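Long-range contacts in lambda phage protein with carbohydrate-binding module (Shewanella oneidensis, PDB 2A5Z), which is of unknown function but binds magnesium and has a jelly-roll fold with a carbohydrate-binding module, so it may recognise sugars: residues I93-T98 with A239-I244; S116-T121 with F251-S256. All coordinates share one frame; numbering follows the deposited sequence.

Along the chain the four segments alternate: 93-98 comes first, then 116-121, then 239-244, the partner of 93-98, and last 251-256, the partner of 116-121. The two contacts lie on opposite sides of the chain's centre, their own centres 31 Å apart and their nearest atoms about 11 Å apart. Strand 245-254 ties them together, since the loop of interaction 1 runs straight into it and its far end makes interaction 2. Interaction 2 sits inside the six-stranded antiparallel sheet, whereas interaction 1 lies outside it, at the end of strand 90-94. Both close chain separations of 130 to 141 residues that hold strands and no helix, in a fold reported as a jelly roll.

Interaction 1: residues I93-T98 with A239-I244; sequences IVSSTT and AGISLI
Val94 lays its CG1 methyl over the backbone of Gly240, 3.5 Å from the glycine CA; the methyl stands anti to the backbone N (chi1 170°), which carries it to that side. Gly240 has backbone angles at which a CB would jam against the preceding carbonyl oxygen, so a glycine suits this turn of the chain. Next along, Ser95 turns toward the loop, and its OG accepts from Ile241 N at 2.9 Å on a somewhat bent path, 143° at the hydrogen. The same hydroxyl is also hydrogen-bonded to Thr238 O, so this buried group ties together two points of the loop. The bond draws Ile241 CB to 3.2 Å from Ser95 OG, a close carbon-oxygen approach. The two backbones run roughly antiparallel, and Val94 and Ser242 form a single beta bridge: the loop is laid along the other edge of the end of strand 90-94, so that Val94 sits between Ser77 of strand 77-78 and Ser242. Two nearly straight bonds frame the bridge: Leu243 N to Ile93 O and Ser95 N to Ile241 O, both 2.8 Å. Farther out, Gly240 N reaches Ser95 O only weakly. At the other end a water accepts from Ile93 N and donates to Leu243 O, bridging the two backbones beyond the last direct bond. On the buried side Ile93 CG2 meets Leu243 CD1 at 4.0 Å, the two side chains crossing at about a right angle, and both rest on Thr232 of strand 230-234. Ile93 CD1 comes instead to the carbonyl oxygen of Ile244, 3.5 Å away.

Interaction 2: residues S116-T121 with F251-S256; sequences SELEVT and FKAKVS
The Phe251 ring has Val120 CG1 over one face, 4.3 Å above the plane and offset toward the rim, while Leu118 CD1 lies in plane at its edge, 3.9 Å from Phe251 CD1. Val120 CG2 comes closer, 3.7 Å from ring atom CD1, the valine running side by side with the phenylalanine. Leu118 CD1, set by a chi2 of 75°, also reaches Ala253 CB. Phe112 packs on Leu118 and Ala253, and Phe49 of strand 48-53 on Phe251, widening this apolar layer.

Glu119 and Lys252 project from the other face of the sheet, side by side and pointing the same way. Their salt bridge is long, 3.8 Å from Glu119 OE2 to Lys252 NZ, but a water closes the gap by donating to the carboxylate oxygen and accepting from the ammonium. Lys188 and Lys190 are weak, long-range partners of the same carboxylate, and would be expected to favour its charged form. Glu117 OE1 and Lys254 NZ make a second long pair.

Between the two layers the backbones hold the register. Glu119 N donates to Lys252 O at 2.8 Å, and Lys252 N returns the bond to Glu119 O at 3.0 Å. Before the strand proper begins, Ser116 O accepts from Lys254 N. Hydrogen-bonded Glu119-Lys252 thus stands beside non-hydrogen-bonded Val120-Phe251, one pair on the polar face and one on the apolar, where strands 119-125 and 245-254 run as antiparallel neighbours inside the six-stranded sheet of this jelly-roll protein.

Interaction 1: residues I93-T98 with A239-I244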
loop_
_atom_site.group_PDB
_atom_site.type_symbol
_atom_site.label_atom_id
_atom_site.label_comp_id
_atom_site.label_asym_id
_atom_site.label_seq_id
_atom_site.Cartn_x
_atom_site.Cartn_y
_atom_site.Cartn_z
ATOM N N ILE C 93 -21.220 -5.481 3.484
ATOM C CA ILE C 93 -20.854 -6.876 3.233
ATOM C C ILE C 93 -22.120 -7.742 3.211
ATOM O O ILE C 93 -22.990 -7.607 4.074
ATOM C CB ILE C 93 -19.810 -7.374 4.296
ATOM C CG1 ILE C 93 -18.542 -6.504 4.250
ATOM C CG2 ILE C 93 -19.439 -8.842 4.086
ATOM C CD1 ILE C 93 -17.749 -6.458 5.559
ATOM N N VAL C 94 -22.229 -8.608 2.204
ATOM C CA VAL C 94 -23.414 -9.451 2.025
ATOM C C VAL C 94 -23.011 -10.921 1.831
ATOM O O VAL C 94 -21.990 -11.228 1.202
ATOM C CB VAL C 94 -24.323 -8.911 0.871
ATOM C CG1 VAL C 94 -25.430 -9.885 0.502
ATOM C CG2 VAL C 94 -24.937 -7.579 1.259
ATOM N N SER C 95 -23.804 -11.822 2.410
ATOM C CA SER C 95 -23.559 -13.256 2.333
ATOM C C SER C 95 -23.666 -13.801 0.905
ATOM O O SER C 95 -24.246 -13.166 0.025
ATOM C CB SER C 95 -24.537 -14.005 3.238
ATOM O OG SER C 95 -25.858 -13.947 2.728
ATOM N N SER C 96 -23.093 -14.983 0.695
ATOM C CA SER C 96 -23.157 -15.674 -0.585
ATOM C C SER C 96 -23.849 -17.023 -0.406
ATOM O O SER C 96 -24.460 -17.295 0.639
ATOM C CB SER C 96 -21.746 -15.879 -1.129
ATOM O OG SER C 96 -21.012 -16.724 -0.262
ATOM N N THR C 97 -23.744 -17.868 -1.428
ATOM C CA THR C 97 -24.323 -19.205 -1.393
ATOM C C THR C 97 -23.358 -20.236 -0.801
ATOM O O THR C 97 -23.607 -21.437 -0.879
ATOM C CB THR C 97 -24.776 -19.655 -2.799
ATOM O OG1 THR C 97 -23.661 -19.603 -3.694
ATOM C CG2 THR C 97 -25.879 -18.737 -3.318
ATOM N N THR C 98 -22.256 -19.759 -0.223
ATOM C CA THR C 98 -21.291 -20.616 0.469
ATOM C C THR C 98 -21.370 -20.352 1.967
ATOM O O THR C 98 -21.253 -19.208 2.405
ATOM C CB THR C 98 -19.833 -20.366 -0.016
ATOM O OG1 THR C 98 -19.765 -20.504 -1.444
ATOM C CG2 THR C 98 -18.849 -21.342 0.637
ATOM N N ALA C 239 -27.594 -16.624 0.228
ATOM C CA ALA C 239 -27.069 -15.326 -0.201
ATOM C C ALA C 239 -28.048 -14.195 0.099
ATOM O O ALA C 239 -29.229 -14.439 0.312
ATOM C CB ALA C 239 -26.739 -15.356 -1.686
ATOM N N GLY C 240 -27.543 -12.961 0.119
ATOM C CA GLY C 240 -28.392 -11.785 0.275
ATOM C C GLY C 240 -28.594 -11.323 1.709
ATOM O O GLY C 240 -29.270 -10.319 1.948
ATOM N N ILE C 241 -28.023 -12.057 2.662
ATOM C CA ILE C 241 -28.076 -11.656 4.060
ATOM C C ILE C 241 -26.994 -10.612 4.305
ATOM O O ILE C 241 -25.811 -10.877 4.068
ATOM C CB ILE C 241 -27.859 -12.848 5.029
ATOM C CG1 ILE C 241 -28.906 -13.935 4.804
ATOM C CG2 ILE C 241 -27.859 -12.362 6.491
ATOM C CD1 ILE C 241 -28.662 -15.200 5.619
ATOM N N SER C 242 -27.406 -9.430 4.768
ATOM C CA SER C 242 -26.457 -8.375 5.128
ATOM C C SER C 242 -25.676 -8.766 6.377
ATOM O O SER C 242 -26.243 -9.318 7.334
ATOM C CB SER C 242 -27.165 -7.037 5.363
ATOM O OG SER C 242 -27.678 -6.493 4.158
ATOM N N LEU C 243 -24.373 -8.506 6.345
ATOM C CA LEU C 243 -23.509 -8.671 7.517
ATOM C C LEU C 243 -23.166 -7.284 8.051
ATOM O O LEU C 243 -23.786 -6.297 7.650
ATOM C CB LEU C 243 -22.252 -9.488 7.159
ATOM C CG LEU C 243 -22.517 -10.868 6.515
ATOM C CD1 LEU C 243 -21.227 -11.652 6.325
ATOM C CD2 LEU C 243 -23.531 -11.692 7.310
ATOM N N ILE C 244 -22.188 -7.188 8.942
ATOM C CA ILE C 244 -21.863 -5.896 9.533
ATOM C C ILE C 244 -20.949 -5.071 8.596
ATOM O O ILE C 244 -19.968 -5.584 8.071
ATOM C CB ILE C 244 -21.342 -6.079 10.998
ATOM C CG1 ILE C 244 -22.541 -6.431 11.912
ATOM C CG2 ILE C 244 -20.575 -4.846 11.489
ATOM C CD1 ILE C 244 -22.218 -6.678 13.391
HETATM O O HOH W 1 -23.144 -4.613 5.548
#

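Interaction 2: residues S116-T121 with F251-S256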
loop_
_atom_site.group_PDB
_atom_site.type_symbol
_atom_site.label_atom_id
_atom_site.label_comp_id
_atom_site.label_asym_id
_atom_site.label_seq_id
_atom_site.Cartn_x
_atom_site.Cartn_y
_atom_site.Cartn_z
ATOM N N SER C 116 2.665 -6.211 24.375
ATOM C CA SER C 116 2.424 -5.123 23.420
ATOM C C SER C 116 1.170 -4.308 23.757
ATOM O O SER C 116 1.022 -3.167 23.295
ATOM C CB SER C 116 2.303 -5.668 21.994
ATOM O OG SER C 116 1.092 -6.386 21.811
ATOM N N GLU C 117 0.272 -4.909 24.546
ATOM C CA GLU C 117 -0.993 -4.278 24.961
ATOM C C GLU C 117 -1.713 -3.648 23.771
ATOM O O GLU C 117 -2.153 -2.493 23.820
ATOM C CB GLU C 117 -0.766 -3.235 26.053
ATOM C CG GLU C 117 -0.090 -3.773 27.294
ATOM C CD GLU C 117 0.006 -2.737 28.399
ATOM O OE1 GLU C 117 1.131 -2.308 28.728
ATOM O OE2 GLU C 117 -1.046 -2.348 28.936
ATOM N N LEU C 118 -1.819 -4.431 22.704
ATOM C CA LEU C 118 -2.503 -4.031 21.484
ATOM C C LEU C 118 -3.904 -3.502 21.780
ATOM O O LEU C 118 -4.653 -4.069 22.591
ATOM C CB LEU C 118 -2.571 -5.216 20.507
ATOM C CG LEU C 118 -3.394 -5.075 19.219
ATOM C CD1 LEU C 118 -2.688 -4.202 18.196
ATOM C CD2 LEU C 118 -3.704 -6.437 18.609
ATOM N N GLU C 119 -4.231 -2.403 21.116
ATOM C CA GLU C 119 -5.553 -1.814 21.156
ATOM C C GLU C 119 -6.113 -1.796 19.739
ATOM O O GLU C 119 -5.464 -1.305 18.816
ATOM C CB GLU C 119 -5.445 -0.392 21.695
ATOM C CG GLU C 119 -6.714 0.172 22.248
ATOM C CD GLU C 119 -6.462 1.448 23.012
ATOM O OE1 GLU C 119 -5.666 1.424 23.979
ATOM O OE2 GLU C 119 -7.046 2.483 22.631
ATOM N N VAL C 120 -7.301 -2.356 19.563
ATOM C CA VAL C 120 -7.958 -2.360 18.260
ATOM C C VAL C 120 -9.295 -1.630 18.371
ATOM O O VAL C 120 -10.111 -1.955 19.235
ATOM C CB VAL C 120 -8.178 -3.799 17.719
ATOM C CG1 VAL C 120 -8.887 -3.771 16.341
ATOM C CG2 VAL C 120 -6.860 -4.562 17.639
ATOM N N THR C 121 -9.500 -0.628 17.516
ATOM C CA THR C 121 -10.743 0.126 17.498
ATOM C C THR C 121 -11.437 -0.038 16.147
ATOM O O THR C 121 -10.795 0.092 15.109
ATOM C CB THR C 121 -10.508 1.616 17.810
ATOM O OG1 THR C 121 -9.720 1.734 19.008
ATOM C CG2 THR C 121 -11.835 2.342 18.019
ATOM N N PHE C 251 -5.220 -0.045 14.630
ATOM C CA PHE C 251 -4.344 -0.885 15.461
ATOM C C PHE C 251 -3.272 -0.018 16.123
ATOM O O PHE C 251 -2.584 0.745 15.435
ATOM C CB PHE C 251 -3.630 -1.944 14.607
ATOM C CG PHE C 251 -4.528 -3.041 14.107
ATOM C CD1 PHE C 251 -4.559 -4.269 14.746
ATOM C CD2 PHE C 251 -5.330 -2.848 12.989
ATOM C CE1 PHE C 251 -5.390 -5.298 14.281
ATOM C CE2 PHE C 251 -6.172 -3.863 12.514
ATOM C CZ PHE C 251 -6.203 -5.084 13.166
ATOM N N LYS C 252 -3.120 -0.142 17.440
ATOM C CA LYS C 252 -1.969 0.463 18.139
ATOM C C LYS C 252 -1.395 -0.397 19.259
ATOM O O LYS C 252 -2.136 -0.963 20.065
ATOM C CB LYS C 252 -2.254 1.885 18.642
ATOM C CG LYS C 252 -3.590 2.109 19.271
ATOM C CD LYS C 252 -3.778 3.606 19.586
ATOM C CE LYS C 252 -5.107 3.838 20.280
ATOM N NZ LYS C 252 -5.293 5.249 20.763
ATOM N N ALA C 253 -0.068 -0.471 19.300
ATOM C CA ALA C 253 0.638 -1.348 20.231
ATOM C C ALA C 253 2.006 -0.788 20.600
ATOM O O ALA C 253 2.539 0.080 19.902
ATOM C CB ALA C 253 0.792 -2.724 19.620
ATOM N N LYS C 254 2.570 -1.290 21.698
ATOM C CA LYS C 254 3.951 -1.001 22.061
ATOM C C LYS C 254 4.815 -2.160 21.582
ATOM O O LYS C 254 4.477 -3.318 21.821
ATOM C CB LYS C 254 4.082 -0.833 23.576
ATOM C CG LYS C 254 3.314 0.359 24.129
ATOM C CD LYS C 254 3.697 0.668 25.581
ATOM C CE LYS C 254 2.583 0.306 26.574
ATOM N NZ LYS C 254 2.898 0.892 27.921
ATOM N N VAL C 255 5.917 -1.861 20.893
ATOM C CA VAL C 255 6.774 -2.917 20.341
ATOM C C VAL C 255 8.240 -2.716 20.706
ATOM O O VAL C 255 8.651 -1.618 21.045
ATOM C CB VAL C 255 6.642 -3.057 18.791
ATOM C CG1 VAL C 255 5.209 -3.466 18.384
ATOM C CG2 VAL C 255 7.090 -1.781 18.074
ATOM N N SER C 256 9.010 -3.796 20.633
ATOM C CA SER C 256 10.455 -3.742 20.791
ATOM C C SER C 256 11.047 -3.811 19.397
ATOM O O SER C 256 10.988 -4.850 18.732
ATOM C CB SER C 256 10.946 -4.905 21.660
ATOM O OG SER C 256 10.405 -4.824 22.970
HETATM O O HOH W 2 -1.422 0.258 23.116
HETATM O O HOH W 3 -7.853 4.856 21.824
#